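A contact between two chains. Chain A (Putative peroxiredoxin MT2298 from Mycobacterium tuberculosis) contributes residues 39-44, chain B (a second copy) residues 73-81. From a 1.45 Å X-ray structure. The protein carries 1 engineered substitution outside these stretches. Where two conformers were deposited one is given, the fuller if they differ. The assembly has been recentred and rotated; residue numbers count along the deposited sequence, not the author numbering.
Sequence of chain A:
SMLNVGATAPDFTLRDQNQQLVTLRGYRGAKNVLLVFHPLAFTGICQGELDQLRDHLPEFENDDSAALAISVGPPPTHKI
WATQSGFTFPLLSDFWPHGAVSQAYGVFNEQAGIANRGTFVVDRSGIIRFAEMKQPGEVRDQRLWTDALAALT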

# COMPACT_ATOMS: atom_id res chain seq x y z
N PRO A 39 -10.05 -2.55 -4.96
CA PRO A 39 -9.31 -1.35 -4.61
C PRO A 39 -8.28 -1.42 -3.46
O PRO A 39 -7.08 -1.24 -3.71
CB PRO A 39 -10.42 -0.35 -4.30
CG PRO A 39 -11.51 -0.72 -5.22
CD PRO A 39 -11.43 -2.23 -5.35
N LEU A 40 -8.71 -1.63 -2.22
CA LEU A 40 -7.82 -1.40 -1.10
C LEU A 40 -8.20 -2.16 0.15
O LEU A 40 -9.36 -2.10 0.61
CB LEU A 40 -7.79 0.08 -0.71
CG LEU A 40 -7.03 1.08 -1.60
CD1 LEU A 40 -7.24 2.51 -1.07
CD2 LEU A 40 -5.56 0.72 -1.70
N ALA A 41 -7.21 -2.83 0.75
CA ALA A 41 -7.36 -3.35 2.10
C ALA A 41 -7.87 -2.29 3.06
O ALA A 41 -7.52 -1.12 2.94
CB ALA A 41 -6.04 -3.89 2.61
N PHE A 42 -8.68 -2.73 4.02
CA PHE A 42 -9.12 -1.89 5.15
C PHE A 42 -10.00 -0.75 4.68
O PHE A 42 -9.99 0.36 5.29
CB PHE A 42 -7.98 -1.27 5.94
CG PHE A 42 -6.95 -2.22 6.44
CD1 PHE A 42 -7.22 -3.09 7.48
CD2 PHE A 42 -5.66 -2.17 5.92
CE1 PHE A 42 -6.22 -3.94 7.97
CE2 PHE A 42 -4.68 -3.02 6.40
CZ PHE A 42 -4.97 -3.90 7.39
N THR A 43 -10.73 -0.97 3.59
CA THR A 43 -11.81 -0.08 3.19
C THR A 43 -13.15 -0.82 3.22
O THR A 43 -13.22 -2.05 3.12
CB THR A 43 -11.56 0.59 1.82
OG1 THR A 43 -11.53 -0.39 0.80
CG2 THR A 43 -10.30 1.41 1.83
N GLY A 44 -14.23 -0.07 3.33
CA GLY A 44 -15.54 -0.65 3.67
C GLY A 44 -16.11 -1.61 2.67
O GLY A 44 -16.54 -2.71 3.02
N GLY B 73 2.36 3.77 1.49
CA GLY B 73 1.03 3.26 1.71
C GLY B 73 -0.06 4.30 1.57
O GLY B 73 0.18 5.50 1.77
N PRO B 74 -1.27 3.88 1.19
CA PRO B 74 -2.41 4.80 1.06
C PRO B 74 -3.06 5.09 2.44
O PRO B 74 -2.80 4.41 3.41
CB PRO B 74 -3.37 4.01 0.17
CG PRO B 74 -3.10 2.60 0.57
CD PRO B 74 -1.64 2.51 0.84
N PRO B 75 -3.90 6.12 2.50
CA PRO B 75 -4.44 6.49 3.80
C PRO B 75 -5.14 5.41 4.59
O PRO B 75 -4.96 5.35 5.80
CB PRO B 75 -5.28 7.72 3.49
CG PRO B 75 -4.65 8.32 2.28
CD PRO B 75 -4.25 7.11 1.47
N PRO B 76 -5.94 4.52 3.97
CA PRO B 76 -6.61 3.52 4.82
C PRO B 76 -5.64 2.60 5.57
O PRO B 76 -5.93 2.17 6.68
CB PRO B 76 -7.49 2.73 3.82
CG PRO B 76 -7.71 3.71 2.71
CD PRO B 76 -6.45 4.51 2.59
N THR B 77 -4.52 2.26 4.93
CA THR B 77 -3.49 1.47 5.59
C THR B 77 -2.92 2.22 6.77
O THR B 77 -2.78 1.66 7.88
CB THR B 77 -2.37 1.11 4.60
OG1 THR B 77 -2.90 0.21 3.63
CG2 THR B 77 -1.15 0.44 5.26
N HIS B 78 -2.55 3.46 6.52
CA HIS B 78 -1.98 4.31 7.58
C HIS B 78 -2.98 4.56 8.70
O HIS B 78 -2.61 4.64 9.88
CB HIS B 78 -1.40 5.57 7.01
CG HIS B 78 -0.18 5.31 6.17
ND1 HIS B 78 0.31 6.21 5.26
CD2 HIS B 78 0.62 4.21 6.08
CE1 HIS B 78 1.39 5.71 4.69
NE2 HIS B 78 1.57 4.49 5.14
N LYS B 79 -4.26 4.70 8.36
CA LYS B 79 -5.27 4.94 9.41
C LYS B 79 -5.36 3.77 10.37
O LYS B 79 -5.37 3.96 11.59
CB LYS B 79 -6.63 5.29 8.83
CG LYS B 79 -7.72 5.60 9.86
CD LYS B 79 -7.46 6.90 10.60
CE LYS B 79 -8.62 7.20 11.52
NZ LYS B 79 -8.35 8.42 12.34
N ILE B 80 -5.45 2.54 9.86
CA ILE B 80 -5.54 1.33 10.69
C ILE B 80 -4.27 1.21 11.53
O ILE B 80 -4.29 0.96 12.73
CB ILE B 80 -5.74 0.06 9.82
CG1 ILE B 80 -7.13 0.07 9.17
CG2 ILE B 80 -5.55 -1.21 10.64
CD1 ILE B 80 -8.23 -0.39 10.09
N TRP B 81 -3.13 1.37 10.87
CA TRP B 81 -1.85 1.23 11.55
C TRP B 81 -1.70 2.25 12.66
O TRP B 81 -1.31 1.89 13.80
CB TRP B 81 -0.71 1.36 10.54
CG TRP B 81 0.64 0.89 11.08
CD1 TRP B 81 0.89 -0.16 11.89
CD2 TRP B 81 1.91 1.45 10.74
NE1 TRP B 81 2.25 -0.28 12.11
CE2 TRP B 81 2.89 0.70 11.41
CE3 TRP B 81 2.30 2.53 9.96
CZ2 TRP B 81 4.24 0.99 11.29
CZ3 TRP B 81 3.63 2.82 9.85
CH2 TRP B 81 4.58 2.05 10.53
O HOH W 1 -5.15 0.08 2.04
O HOH W 2 -8.80 2.19 7.15

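Phe42(A) sits at the apolar centre, its CA-to-CB bond directed toward the first turns of the chain B helix. Ile80(B) packs against its ring: CG1 lies 3.6 Å from Phe42(A) CG, and CG2 stands over one face, 4.2 Å from the ring centroid and 21° off the normal, a CH-pi contact. One helical turn earlier, Pro76(B) meets four chain A residues. Its CG touches Thr43(A) CG2 at 3.6 Å and Leu40(A) CD1 at 4.0 Å, while its CB rests 3.7 Å from Phe42(A) O and 3.9 Å from Ala41(A) O. Leu40(A) also reaches the N-cap residue of the helix, CD2 lying 3.8 Å from Pro74(B) CG, so the side chain touches both prolines. Leu40(A) to Thr43(A) form a type II turn, from which the CA-to-CB bonds of Leu40(A) and Phe42(A) both point toward chain B; Thr43(A) OG1 donates to Leu40(A) O at 2.8 Å, reinforcing the weak backbone bond from Thr43(A) N to the same oxygen (3.5 Å). No direct hydrogen bond crosses the contact, and water supplies the polar links. Water 1 donates to Ala41(A) O (2.8 Å) and hydrogen-bonds Thr77(B) OG1 (2.8 Å). Water 2 donates to both Phe42(A) O and Pro76(B) O, each 2.9 Å away, joining two carbonyls that could not bond each other directly.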